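PDB 3IJ3: cytosol aminopeptidase from Coxiella burnetii, which probably acts as a manganese-dependent metalloaminopeptidase of the M17 family, removing residues from the N-terminal end of peptides. Local coordinates for residues Thr59-Val63 with Cys76-Glu80; Leu104-Leu108 with Pro148-Lys152; Tyr95-Phe101 with Asp119-Tyr125; Glu127-Leu131 with Arg162-Leu167. All blocks are in the same frame, centred on the assembly; numbering follows the deposited sequence. Where two conformers were deposited one is given.

Interaction 1. Residues Thr59-Val63 with Cys76-Glu80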
loop_
_atom_site.group_PDB
_atom_site.type_symbol
_atom_site.label_atom_id
_atom_site.label_comp_id
_atom_site.label_asym_id
_atom_site.label_seq_id
_atom_site.Cartn_x
_atom_site.Cartn_y
_atom_site.Cartn_z
ATOM N N THR A 59 -7.144 17.269 60.000
ATOM C CA THR A 59 -7.055 16.197 59.001
ATOM C C THR A 59 -8.394 16.065 58.237
ATOM O O THR A 59 -8.422 15.965 56.995
ATOM C CB THR A 59 -6.636 14.880 59.671
ATOM O OG1 THR A 59 -5.336 15.052 60.253
ATOM C CG2 THR A 59 -6.583 13.745 58.667
ATOM N N GLN A 60 -9.503 16.088 58.977
ATOM C CA GLN A 60 -10.819 16.025 58.345
ATOM C C GLN A 60 -11.017 17.210 57.387
ATOM O O GLN A 60 -11.486 17.020 56.258
ATOM C CB GLN A 60 -11.952 15.955 59.378
ATOM C CG GLN A 60 -11.862 14.738 60.308
ATOM C CD GLN A 60 -13.133 14.502 61.108
ATOM O OE1 GLN A 60 -14.230 14.573 60.560
ATOM N NE2 GLN A 60 -12.989 14.171 62.395
ATOM N N GLN A 61 -10.650 18.418 57.814
ATOM C CA GLN A 61 -10.796 19.610 56.944
ATOM C C GLN A 61 -9.942 19.507 55.685
ATOM O O GLN A 61 -10.392 19.843 54.562
ATOM C CB GLN A 61 -10.368 20.883 57.682
ATOM C CG GLN A 61 -11.226 21.261 58.909
ATOM C CD GLN A 61 -12.585 21.850 58.545
ATOM O OE1 GLN A 61 -12.965 21.937 57.357
ATOM N NE2 GLN A 61 -13.333 22.271 59.579
ATOM N N TRP A 62 -8.706 19.044 55.861
ATOM C CA TRP A 62 -7.774 18.958 54.730
ATOM C C TRP A 62 -8.203 17.946 53.679
ATOM O O TRP A 62 -8.173 18.249 52.483
ATOM C CB TRP A 62 -6.344 18.681 55.194
ATOM C CG TRP A 62 -5.403 18.493 54.073
ATOM C CD1 TRP A 62 -4.907 17.311 53.598
ATOM C CD2 TRP A 62 -4.862 19.517 53.237
ATOM N NE1 TRP A 62 -4.075 17.543 52.526
ATOM C CE2 TRP A 62 -4.016 18.892 52.298
ATOM C CE3 TRP A 62 -5.006 20.898 53.195
ATOM C CZ2 TRP A 62 -3.339 19.607 51.311
ATOM C CZ3 TRP A 62 -4.304 21.614 52.224
ATOM C CH2 TRP A 62 -3.482 20.962 51.308
ATOM N N VAL A 63 -8.578 16.749 54.105
ATOM C CA VAL A 63 -9.001 15.727 53.158
ATOM C C VAL A 63 -10.219 16.220 52.368
ATOM O O VAL A 63 -10.292 16.017 51.156
ATOM C CB VAL A 63 -9.251 14.368 53.838
ATOM C CG1 VAL A 63 -9.756 13.352 52.826
ATOM C CG2 VAL A 63 -7.952 13.857 54.521
ATOM N N CYS A 76 -3.533 11.716 48.622
ATOM C CA CYS A 76 -3.791 12.858 49.481
ATOM C C CYS A 76 -2.646 12.909 50.484
ATOM O O CYS A 76 -2.524 12.021 51.333
ATOM C CB CYS A 76 -5.141 12.758 50.197
ATOM S SG CYS A 76 -5.513 14.241 51.210
ATOM N N SER A 77 -1.765 13.909 50.330
ATOM C CA SER A 77 -0.666 14.144 51.268
ATOM C C SER A 77 -1.224 14.994 52.402
ATOM O O SER A 77 -1.690 16.116 52.166
ATOM C CB SER A 77 0.487 14.864 50.558
ATOM O OG SER A 77 0.966 14.062 49.494
ATOM N N ILE A 78 -1.213 14.453 53.610
ATOM C CA ILE A 78 -1.793 15.104 54.788
ATOM C C ILE A 78 -0.729 15.737 55.669
ATOM O O ILE A 78 0.198 15.070 56.093
ATOM C CB ILE A 78 -2.566 14.091 55.638
ATOM C CG1 ILE A 78 -3.686 13.448 54.801
ATOM C CG2 ILE A 78 -3.134 14.748 56.910
ATOM C CD1 ILE A 78 -4.341 12.291 55.474
ATOM N N PRO A 79 -0.875 17.037 55.967
ATOM C CA PRO A 79 0.135 17.682 56.820
ATOM C C PRO A 79 0.004 17.461 58.311
ATOM O O PRO A 79 -1.099 17.200 58.839
ATOM C CB PRO A 79 -0.065 19.177 56.514
ATOM C CG PRO A 79 -1.535 19.290 56.190
ATOM C CD PRO A 79 -1.844 18.006 55.413
ATOM N N GLU A 80 1.147 17.526 58.990
ATOM C CA GLU A 80 1.206 17.523 60.434
ATOM C C GLU A 80 0.894 18.986 60.757
ATOM O O GLU A 80 0.852 19.793 59.836
ATOM C CB GLU A 80 2.614 17.227 60.931
ATOM C CG GLU A 80 3.108 15.791 60.752
ATOM C CD GLU A 80 2.486 14.819 61.746
ATOM O OE1 GLU A 80 1.514 15.200 62.443
ATOM O OE2 GLU A 80 2.984 13.664 61.828
HETATM O O HOH W 1 -3.652 17.222 59.355
#

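Interaction 2. Residues Leu104-Leu108 with Pro148-Lys152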
loop_
_atom_site.group_PDB
_atom_site.type_symbol
_atom_site.label_atom_id
_atom_site.label_comp_id
_atom_site.label_asym_id
_atom_site.label_seq_id
_atom_site.Cartn_x
_atom_site.Cartn_y
_atom_site.Cartn_z
ATOM N N LEU A 104 3.342 5.237 42.767
ATOM C CA LEU A 104 3.768 6.124 43.861
ATOM C C LEU A 104 5.017 6.972 43.643
ATOM O O LEU A 104 5.015 8.162 43.964
ATOM C CB LEU A 104 3.877 5.351 45.178
ATOM C CG LEU A 104 2.559 4.940 45.831
ATOM C CD1 LEU A 104 2.843 3.904 46.905
ATOM C CD2 LEU A 104 1.821 6.162 46.405
ATOM N N SER A 105 6.080 6.387 43.091
ATOM C CA SER A 105 7.305 7.163 42.887
ATOM C C SER A 105 7.090 8.414 42.051
ATOM O O SER A 105 7.745 9.437 42.280
ATOM C CB SER A 105 8.427 6.309 42.304
ATOM O OG SER A 105 8.951 5.481 43.312
ATOM N N LYS A 106 6.167 8.350 41.100
ATOM C CA LYS A 106 5.893 9.510 40.230
ATOM C C LYS A 106 5.047 10.634 40.851
ATOM O O LYS A 106 5.015 11.748 40.322
ATOM C CB LYS A 106 5.247 9.068 38.915
ATOM C CG LYS A 106 6.194 8.369 37.948
ATOM C CD LYS A 106 5.448 8.024 36.660
ATOM C CE LYS A 106 6.317 7.377 35.611
ATOM N NZ LYS A 106 7.363 8.274 35.078
ATOM N N VAL A 107 4.395 10.359 41.974
ATOM C CA VAL A 107 3.523 11.344 42.610
ATOM C C VAL A 107 3.888 11.689 44.050
ATOM O O VAL A 107 3.489 12.748 44.550
ATOM C CB VAL A 107 2.034 10.902 42.535
ATOM C CG1 VAL A 107 1.583 10.807 41.060
ATOM C CG2 VAL A 107 1.791 9.571 43.270
ATOM N N LEU A 108 4.653 10.831 44.715
ATOM C CA LEU A 108 4.999 11.080 46.116
ATOM C C LEU A 108 5.916 12.247 46.355
ATOM O O LEU A 108 6.846 12.489 45.593
ATOM C CB LEU A 108 5.652 9.864 46.765
ATOM C CG LEU A 108 4.749 8.726 47.213
ATOM C CD1 LEU A 108 5.597 7.538 47.671
ATOM C CD2 LEU A 108 3.818 9.197 48.328
ATOM N N PRO A 148 16.834 11.007 39.968
ATOM C CA PRO A 148 16.168 9.876 40.590
ATOM C C PRO A 148 14.986 10.345 41.436
ATOM O O PRO A 148 14.935 11.509 41.835
ATOM C CB PRO A 148 17.262 9.247 41.452
ATOM C CG PRO A 148 18.233 10.366 41.741
ATOM C CD PRO A 148 17.957 11.499 40.782
ATOM N N TYR A 149 14.024 9.456 41.653
ATOM C CA TYR A 149 12.859 9.790 42.454
ATOM C C TYR A 149 13.306 10.011 43.883
ATOM O O TYR A 149 14.258 9.385 44.343
ATOM C CB TYR A 149 11.816 8.692 42.382
ATOM C CG TYR A 149 11.275 8.469 41.000
ATOM C CD1 TYR A 149 10.499 9.435 40.368
ATOM C CD2 TYR A 149 11.512 7.279 40.324
ATOM C CE1 TYR A 149 10.003 9.232 39.105
ATOM C CE2 TYR A 149 10.998 7.063 39.062
ATOM C CZ TYR A 149 10.252 8.031 38.462
ATOM O OH TYR A 149 9.749 7.785 37.216
ATOM N N LEU A 150 12.623 10.901 44.583
ATOM C CA LEU A 150 13.018 11.257 45.953
ATOM C C LEU A 150 12.245 10.550 47.056
ATOM O O LEU A 150 12.484 10.824 48.230
ATOM C CB LEU A 150 12.911 12.766 46.139
ATOM C CG LEU A 150 13.761 13.573 45.151
ATOM C CD1 LEU A 150 13.554 15.078 45.366
ATOM C CD2 LEU A 150 15.232 13.183 45.259
ATOM N N ALA A 151 11.305 9.687 46.697
ATOM C CA ALA A 151 10.573 8.918 47.680
ATOM C C ALA A 151 11.184 7.519 47.759
ATOM O O ALA A 151 11.462 6.880 46.722
ATOM C CB ALA A 151 9.102 8.844 47.322
ATOM N N LYS A 152 11.408 7.051 48.987
ATOM C CA LYS A 152 11.925 5.694 49.231
ATOM C C LYS A 152 10.995 4.983 50.191
ATOM O O LYS A 152 10.323 5.630 50.999
ATOM C CB LYS A 152 13.338 5.724 49.774
ATOM C CG LYS A 152 14.337 6.357 48.809
ATOM C CD LYS A 152 15.748 6.133 49.321
ATOM C CE LYS A 152 16.816 6.696 48.385
ATOM N NZ LYS A 152 18.160 6.248 48.888
HETATM O O HOH W 2 9.047 10.598 44.330
#

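Interaction 3. Residues Tyr95-Phe101 with Asp119-Tyr125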
loop_
_atom_site.group_PDB
_atom_site.type_symbol
_atom_site.label_atom_id
_atom_site.label_comp_id
_atom_site.label_asym_id
_atom_site.label_seq_id
_atom_site.Cartn_x
_atom_site.Cartn_y
_atom_site.Cartn_z
ATOM N N TYR A 95 -8.574 -3.442 47.446
ATOM C CA TYR A 95 -7.502 -3.691 48.420
ATOM C C TYR A 95 -6.538 -4.835 48.040
ATOM O O TYR A 95 -5.493 -4.998 48.679
ATOM C CB TYR A 95 -8.068 -3.858 49.838
ATOM C CG TYR A 95 -8.678 -2.576 50.379
ATOM C CD1 TYR A 95 -7.871 -1.540 50.861
ATOM C CD2 TYR A 95 -10.063 -2.396 50.417
ATOM C CE1 TYR A 95 -8.450 -0.339 51.373
ATOM C CE2 TYR A 95 -10.634 -1.211 50.912
ATOM C CZ TYR A 95 -9.827 -0.195 51.383
ATOM O OH TYR A 95 -10.410 0.954 51.870
ATOM N N GLU A 96 -6.875 -5.601 46.998
ATOM C CA GLU A 96 -6.016 -6.700 46.517
ATOM C C GLU A 96 -5.422 -6.478 45.105
ATOM O O GLU A 96 -4.792 -7.381 44.563
ATOM C CB GLU A 96 -6.792 -8.026 46.527
ATOM C CG GLU A 96 -7.223 -8.526 47.910
ATOM C CD GLU A 96 -8.364 -7.725 48.522
ATOM O OE1 GLU A 96 -8.306 -7.428 49.737
ATOM O OE2 GLU A 96 -9.314 -7.376 47.788
ATOM N N TYR A 97 -5.588 -5.292 44.516
ATOM C CA TYR A 97 -5.079 -5.038 43.148
ATOM C C TYR A 97 -3.543 -4.840 43.056
ATOM O O TYR A 97 -2.907 -5.320 42.115
ATOM C CB TYR A 97 -5.831 -3.875 42.512
ATOM C CG TYR A 97 -5.367 -3.548 41.127
ATOM C CD1 TYR A 97 -5.489 -4.480 40.098
ATOM C CD2 TYR A 97 -4.848 -2.300 40.822
ATOM C CE1 TYR A 97 -5.063 -4.187 38.818
ATOM C CE2 TYR A 97 -4.429 -1.995 39.539
ATOM C CZ TYR A 97 -4.545 -2.943 38.542
ATOM O OH TYR A 97 -4.128 -2.646 37.272
ATOM N N SER A 98 -2.970 -4.118 44.008
ATOM C CA SER A 98 -1.500 -3.916 44.092
ATOM C C SER A 98 -0.812 -2.948 43.122
ATOM O O SER A 98 0.035 -2.164 43.571
ATOM C CB SER A 98 -0.768 -5.273 44.096
ATOM O OG SER A 98 -1.243 -6.074 45.176
ATOM N N TRP A 99 -1.115 -3.000 41.817
ATOM C CA TRP A 99 -0.467 -2.086 40.868
ATOM C C TRP A 99 -0.689 -0.609 41.151
ATOM O O TRP A 99 0.073 0.201 40.649
ATOM C CB TRP A 99 -0.846 -2.332 39.389
ATOM C CG TRP A 99 -0.130 -3.431 38.669
ATOM C CD1 TRP A 99 -0.695 -4.536 38.097
ATOM C CD2 TRP A 99 1.281 -3.530 38.423
ATOM N NE1 TRP A 99 0.267 -5.313 37.510
ATOM C CE2 TRP A 99 1.492 -4.728 37.698
ATOM C CE3 TRP A 99 2.388 -2.735 38.759
ATOM C CZ2 TRP A 99 2.759 -5.148 37.288
ATOM C CZ3 TRP A 99 3.661 -3.156 38.348
ATOM C CH2 TRP A 99 3.828 -4.355 37.617
ATOM N N ASP A 100 -1.713 -0.217 41.919
ATOM C CA ASP A 100 -1.866 1.226 42.201
ATOM C C ASP A 100 -0.615 1.741 42.920
ATOM O O ASP A 100 -0.208 2.910 42.745
ATOM C CB ASP A 100 -3.109 1.527 43.039
ATOM C CG ASP A 100 -4.415 1.209 42.308
ATOM O OD1 ASP A 100 -4.597 1.717 41.179
ATOM O OD2 ASP A 100 -5.268 0.498 42.889
ATOM N N PHE A 101 0.001 0.865 43.731
ATOM C CA PHE A 101 1.239 1.215 44.440
ATOM C C PHE A 101 2.386 1.483 43.467
ATOM O O PHE A 101 3.320 2.208 43.779
ATOM C CB PHE A 101 1.636 0.135 45.455
ATOM C CG PHE A 101 0.726 0.068 46.641
ATOM C CD1 PHE A 101 1.028 0.787 47.800
ATOM C CD2 PHE A 101 -0.436 -0.680 46.600
ATOM C CE1 PHE A 101 0.187 0.757 48.872
ATOM C CE2 PHE A 101 -1.286 -0.712 47.683
ATOM C CZ PHE A 101 -0.971 -0.000 48.824
ATOM N N ASP A 119 -2.924 -3.159 56.687
ATOM C CA ASP A 119 -3.780 -2.622 55.617
ATOM C C ASP A 119 -4.046 -3.626 54.501
ATOM O O ASP A 119 -4.802 -3.321 53.583
ATOM C CB ASP A 119 -3.139 -1.369 54.989
ATOM C CG ASP A 119 -3.143 -0.175 55.905
ATOM O OD1 ASP A 119 -4.004 -0.103 56.802
ATOM O OD2 ASP A 119 -2.291 0.720 55.715
ATOM N N PHE A 120 -3.426 -4.807 54.575
ATOM C CA PHE A 120 -3.573 -5.850 53.549
ATOM C C PHE A 120 -4.221 -7.116 54.093
ATOM O O PHE A 120 -4.068 -7.443 55.263
ATOM C CB PHE A 120 -2.202 -6.148 52.949
ATOM C CG PHE A 120 -1.556 -4.929 52.355
ATOM C CD1 PHE A 120 -1.753 -4.604 51.019
ATOM C CD2 PHE A 120 -0.808 -4.067 53.149
ATOM C CE1 PHE A 120 -1.195 -3.448 50.477
ATOM C CE2 PHE A 120 -0.239 -2.904 52.612
ATOM C CZ PHE A 120 -0.431 -2.598 51.278
ATOM N N GLU A 121 -4.951 -7.810 53.224
ATOM C CA GLU A 121 -5.661 -9.056 53.574
ATOM C C GLU A 121 -4.700 -10.188 53.947
ATOM O O GLU A 121 -4.984 -10.991 54.835
ATOM C CB GLU A 121 -6.517 -9.479 52.374
ATOM C CG GLU A 121 -7.290 -10.818 52.511
ATOM C CD GLU A 121 -7.923 -11.250 51.178
ATOM O OE1 GLU A 121 -8.178 -10.367 50.326
ATOM O OE2 GLU A 121 -8.157 -12.464 50.975
ATOM N N ASP A 122 -3.533 -10.215 53.294
ATOM C CA ASP A 122 -2.526 -11.279 53.468
ATOM C C ASP A 122 -1.093 -10.758 53.172
ATOM O O ASP A 122 -0.953 -9.743 52.490
ATOM C CB ASP A 122 -2.926 -12.415 52.507
ATOM C CG ASP A 122 -2.077 -13.655 52.652
ATOM O OD1 ASP A 122 -2.586 -14.634 53.237
ATOM O OD2 ASP A 122 -0.907 -13.653 52.216
ATOM N N ASP A 123 -0.038 -11.424 53.685
ATOM C CA ASP A 123 1.342 -10.983 53.415
ATOM C C ASP A 123 1.659 -10.956 51.921
ATOM O O ASP A 123 2.568 -10.242 51.483
ATOM C CB ASP A 123 2.360 -11.897 54.118
ATOM C CG ASP A 123 2.425 -11.674 55.619
ATOM O OD1 ASP A 123 1.724 -10.785 56.135
ATOM O OD2 ASP A 123 3.204 -12.386 56.283
ATOM N N GLU A 124 0.918 -11.740 51.143
ATOM C CA GLU A 124 1.159 -11.830 49.714
ATOM C C GLU A 124 0.842 -10.485 49.049
ATOM O O GLU A 124 1.605 -10.019 48.204
ATOM C CB GLU A 124 0.331 -12.943 49.071
ATOM C CG GLU A 124 0.443 -13.012 47.545
ATOM C CD GLU A 124 1.854 -13.277 47.049
ATOM O OE1 GLU A 124 2.642 -13.919 47.778
ATOM O OE2 GLU A 124 2.169 -12.857 45.918
ATOM N N TYR A 125 -0.268 -9.860 49.434
ATOM C CA TYR A 125 -0.643 -8.572 48.838
ATOM C C TYR A 125 0.277 -7.456 49.324
ATOM O O TYR A 125 0.553 -6.514 48.591
ATOM C CB TYR A 125 -2.115 -8.247 49.077
ATOM C CG TYR A 125 -3.007 -9.284 48.464
ATOM C CD1 TYR A 125 -3.123 -9.391 47.090
ATOM C CD2 TYR A 125 -3.748 -10.159 49.258
ATOM C CE1 TYR A 125 -3.933 -10.340 46.519
ATOM C CE2 TYR A 125 -4.559 -11.115 48.693
ATOM C CZ TYR A 125 -4.648 -11.202 47.319
ATOM O OH TYR A 125 -5.464 -12.153 46.749
HETATM O O HOH W 3 -5.038 -6.970 50.612
#

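Interaction 4. Residues Glu127-Leu131 with Arg162-Leu167. With SO4 (sulfate ion), chain H.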
loop_
_atom_site.group_PDB
_atom_site.type_symbol
_atom_site.label_atom_id
_atom_site.label_comp_id
_atom_site.label_asym_id
_atom_site.label_seq_id
_atom_site.Cartn_x
_atom_site.Cartn_y
_atom_site.Cartn_z
ATOM N N GLU A 127 3.450 -7.893 50.080
ATOM C CA GLU A 127 4.683 -8.077 49.315
ATOM C C GLU A 127 4.536 -7.563 47.868
ATOM O O GLU A 127 5.462 -6.950 47.324
ATOM C CB GLU A 127 5.079 -9.547 49.386
ATOM C CG GLU A 127 6.362 -9.930 48.745
ATOM C CD GLU A 127 6.701 -11.383 49.065
ATOM O OE1 GLU A 127 6.924 -11.693 50.260
ATOM O OE2 GLU A 127 6.740 -12.193 48.127
ATOM N N ARG A 128 3.385 -7.803 47.239
ATOM C CA ARG A 128 3.145 -7.277 45.880
ATOM C C ARG A 128 3.161 -5.744 45.844
ATOM O O ARG A 128 3.636 -5.149 44.882
ATOM C CB ARG A 128 1.813 -7.737 45.341
ATOM C CG ARG A 128 1.749 -9.170 45.047
ATOM C CD ARG A 128 0.395 -9.515 44.477
ATOM N NE ARG A 128 0.237 -10.953 44.376
ATOM C CZ ARG A 128 -0.850 -11.546 43.919
ATOM N NH1 ARG A 128 -1.895 -10.831 43.493
ATOM N NH2 ARG A 128 -0.875 -12.859 43.883
ATOM N N ALA A 129 2.601 -5.111 46.867
ATOM C CA ALA A 129 2.605 -3.664 46.954
ATOM C C ALA A 129 4.049 -3.160 47.103
ATOM O O ALA A 129 4.437 -2.192 46.465
ATOM C CB ALA A 129 1.725 -3.184 48.130
ATOM N N LEU A 130 4.836 -3.805 47.965
ATOM C CA LEU A 130 6.233 -3.421 48.129
ATOM C C LEU A 130 6.996 -3.515 46.795
ATOM O O LEU A 130 7.770 -2.625 46.425
ATOM C CB LEU A 130 6.914 -4.315 49.181
ATOM C CG LEU A 130 6.441 -4.176 50.630
ATOM C CD1 LEU A 130 6.906 -5.377 51.479
ATOM C CD2 LEU A 130 6.903 -2.866 51.241
ATOM N N LEU A 131 6.793 -4.609 46.085
ATOM C CA LEU A 131 7.442 -4.813 44.782
ATOM C C LEU A 131 6.965 -3.788 43.730
ATOM O O LEU A 131 7.789 -3.170 43.045
ATOM C CB LEU A 131 7.193 -6.244 44.289
ATOM C CG LEU A 131 7.766 -6.588 42.917
ATOM C CD1 LEU A 131 9.292 -6.442 42.923
ATOM C CD2 LEU A 131 7.323 -8.003 42.521
ATOM N N ARG A 162 12.830 -11.843 48.944
ATOM C CA ARG A 162 11.907 -12.127 47.844
ATOM C C ARG A 162 11.651 -10.891 46.989
ATOM O O ARG A 162 11.643 -10.974 45.754
ATOM C CB ARG A 162 10.594 -12.634 48.390
ATOM C CG ARG A 162 9.636 -13.126 47.337
ATOM C CD ARG A 162 10.022 -14.446 46.767
ATOM N NE ARG A 162 10.046 -15.492 47.796
ATOM C CZ ARG A 162 10.041 -16.797 47.537
ATOM N NH1 ARG A 162 10.070 -17.668 48.541
ATOM N NH2 ARG A 162 9.981 -17.239 46.284
ATOM N N VAL A 163 11.406 -9.751 47.621
ATOM C CA VAL A 163 11.161 -8.529 46.862
ATOM C C VAL A 163 12.418 -8.088 46.073
ATOM O O VAL A 163 12.318 -7.704 44.903
ATOM C CB VAL A 163 10.622 -7.390 47.771
ATOM C CG1 VAL A 163 10.645 -6.063 47.020
ATOM C CG2 VAL A 163 9.219 -7.742 48.278
ATOM N N THR A 164 13.583 -8.184 46.707
ATOM C CA THR A 164 14.832 -7.789 46.059
ATOM C C THR A 164 15.150 -8.698 44.876
ATOM O O THR A 164 15.498 -8.214 43.797
ATOM C CB THR A 164 16.020 -7.787 47.039
ATOM O OG1 THR A 164 15.749 -6.885 48.114
ATOM C CG2 THR A 164 17.308 -7.344 46.324
ATOM N N ASP A 165 14.998 -10.002 45.084
ATOM C CA ASP A 165 15.255 -11.014 44.051
ATOM C C ASP A 165 14.375 -10.688 42.824
ATOM O O ASP A 165 14.864 -10.661 41.687
ATOM C CB ASP A 165 14.941 -12.450 44.529
ATOM C CG ASP A 165 15.999 -13.040 45.466
ATOM O OD1 ASP A 165 17.058 -12.413 45.670
ATOM O OD2 ASP A 165 15.768 -14.154 45.988
ATOM N N TRP A 166 13.083 -10.443 43.049
ATOM C CA TRP A 166 12.199 -10.118 41.937
ATOM C C TRP A 166 12.510 -8.781 41.275
ATOM O O TRP A 166 12.502 -8.695 40.055
ATOM C CB TRP A 166 10.703 -10.167 42.324
ATOM C CG TRP A 166 10.123 -11.527 42.217
ATOM C CD1 TRP A 166 9.642 -12.300 43.225
ATOM C CD2 TRP A 166 9.986 -12.299 41.015
ATOM N NE1 TRP A 166 9.205 -13.505 42.729
ATOM C CE2 TRP A 166 9.403 -13.524 41.373
ATOM C CE3 TRP A 166 10.296 -12.063 39.676
ATOM C CZ2 TRP A 166 9.131 -14.518 40.435
ATOM C CZ3 TRP A 166 10.034 -13.049 38.743
ATOM C CH2 TRP A 166 9.450 -14.259 39.127
ATOM N N LEU A 167 12.761 -7.749 42.075
ATOM C CA LEU A 167 13.012 -6.424 41.539
ATOM C C LEU A 167 14.264 -6.410 40.684
ATOM O O LEU A 167 14.248 -5.906 39.554
ATOM C CB LEU A 167 13.150 -5.402 42.663
ATOM C CG LEU A 167 13.438 -3.970 42.180
ATOM C CD1 LEU A 167 12.253 -3.103 42.367
ATOM C CD2 LEU A 167 14.588 -3.383 42.986
HETATM S S SO4 H . 12.750 -16.161 50.471
HETATM O O1 SO4 H . 12.691 -15.243 51.611
HETATM O O2 SO4 H . 13.877 -17.080 50.642
HETATM O O3 SO4 H . 11.525 -16.947 50.413
HETATM O O4 SO4 H . 12.917 -15.406 49.238
#

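Interaction 1. Residues Thr59-Val63 with Cys76-Glu80
Trp62 reaches from helix 59-63 onto strand 76-79 and lays the five-membered ring of its indole there. NE1 donates to the backbone Ser77 O at 2.8 Å, a short but bent bond (131° at the hydrogen), with the oxygen lying well out of the ring plane. Two residues on, Pro79 CD sits over a face of the five-membered ring, 3.6 Å from its centroid, in a CH-pi contact. Cys76 SG approaches the same ring obliquely, 3.8 Å from Trp62 NE1. With CG anti to the backbone N (chi1 176°), the indole is thrown off the helix toward the strand.

Behind it the contact is aliphatic. Ile78 divides its branches, CD1 meeting Val63 CG2 at 4.0 Å and CG2 meeting Thr59 CG2. Thr59 OG1, whose protein partner is Asp56, also receives a water that donates to Pro79 O.

Strand 75-79, the outermost strand of the N-terminal domain's mixed sheet within this chain, pairs antiparallel with strand 85-91, and helix 57-66 lies against it, with helix 48-52 touching Val63 and Ile78. A second subunit packs here too, bringing its own Trp62 against this one with the ring planes steeply inclined.

Interaction 2. Residues Leu104-Leu108 with Pro148-Lys152
Tyr149 lays one face of its ring on Ser105 CB, and this CH-pi contact is the centre of the interaction. Ser105 CB stands 4.0 Å from the ring centroid, offset toward the rim on the CG and CD2 side, while the carbonyl Ser105 O comes within 3.4 Å of Tyr149 CD1. In the conformer given, Ser105 OG bonds to Ser137 OG.

A second apolar contact joins Leu108 to Ala151. Leu108 CB meets the methyl Ala151 CB at 3.6 Å, and Leu108 CD1 closes on the same methyl. Both residues also touch Phe113 of strand 111-114, which runs parallel to strand 151-154 in the mixed sheet of the N-terminal domain; the weakly bonded helix 104-107 thus packs on Tyr149, in the approach to strand 151-154, and Leu108 just after it meets the strand's first residue. Helix 123-135 reaches the contact through Phe133, which touches Ser105 and Leu108.

The polar contacts are sparser. Lys106 runs extended past the phenol and bends only at its last torsion (chi4 -66°), which brings NZ to Tyr149 OH at 3.2 Å in a long hydrogen bond on the solvent-exposed side, where Lys106 lies. Between the backbones, one water donates to Ser105 O at 2.7 Å and to Leu108 O, and accepts weakly from Ala151 N.

Interaction 3. Residues Tyr95-Phe101 with Asp119-Tyr125
Asp119 opens the second segment with a slight contact, its carbonyl approaching the Tyr95 ring obliquely. Phe120 follows and points its far edge at Phe101: the two side chains come from opposite directions, Phe120 CZ reaching Phe101 CZ at 3.6 Å, with the ring planes inclined at 43°. Both rings touch Ala129 of helix 123-135, so this is the buried end of the contact.

Glu121, exposed, comes next. Its backbone N donates to a water at 2.7 Å, and that water donates in turn to Tyr95 O, joining the two loops. The extended Glu121 side chain crosses Glu96 at about a right angle and brings OE1 to 3.0 Å from Glu96 OE1. These are two acceptors, not a hydrogen bond as modelled; such closeness might raise the proton affinity of one carboxylate, the more so because Asp94 lies near Glu96 as well.

In the conformer given, Asp122 is the N-cap, its OD2 accepting from Glu124 N at 2.9 Å. Tyr125 then presents a ring face to Glu96, whose CG sits over its centre, 3.8 Å from the centroid. The bend at chi2 (73°) turns the Glu96 carboxylate off the ring toward Glu121. The whole is an N-capped helix start, where the first turn of helix 123-135 and the residues leading into it are held against the loop following strand 85-91.

Interaction 4. Residues Glu127-Leu131 with Arg162-Leu167
Leu131 and Glu127, one turn apart on helix 123-135, both reach across to helix 157-178. Glu127 leaves its helix with CG anti to the backbone N (chi1 -176°) and runs on extended. Beyond CB, its CG rests on Val163 CG2 at 3.6 Å, the two side chains sliding past each other. CD comes next to Arg162 CG, and OE2 ends 3.1 Å from that same methylene carbon. The carboxylate and guanidinium planes are nearly parallel but offset, and the charged atoms do not meet: Glu127 OE2 stays 4.7 Å from Arg162 NE. Glu127 OE1 bonds to His159 and Arg162 NH2 forms a salt bridge with Glu478; at this separation any attraction between Glu127 and Arg162 is probably long-range.

Bends at chi2 and chi3 fold the Arg162 chain toward a bound sulfate, probably from the crystallisation liquor. One sulfate oxygen lies over a guanidinium face, and Gln290 also holds the anion.

One turn on, Leu131 sets its methyls against the opposing helix, CD1 to Leu167 CB and CD2 to Trp166 CB, each at 4.0 Å, while Leu130 CB backs Val163.

The short axes cross at -44° and approach to 9.8 Å. Helix 157-178 thus lies between the N-terminal domain's helix 123-135 and, on the Trp166 side, helices 275-289 and 470-481 of the catalytic part; Tyr29 of strand 29-30 touches Val163 and Leu167.

Interactions 1 and 2 work on the same mixed sheet from different strands, their centres about 19 Å apart. Interaction 1 is the most buried of the four; it combines one indole-to-carbonyl bond with apolar packing, and its Trp62 also meets another subunit. Interaction 2 grades from an apolar interior to a lysine at the surface. Interactions 3 and 4 share helix 123-135 and touch directly, Phe101 CD2 lying 3.6 Å from Ala129 CB. Interaction 3 holds the helix start against a loop by ring packing and a bridging water, and tolerates two close carboxylates, whereas interaction 4 packs the helix body through leucine and valine, its charged groups turned to partners elsewhere, where the N-terminal domain meets the catalytic part.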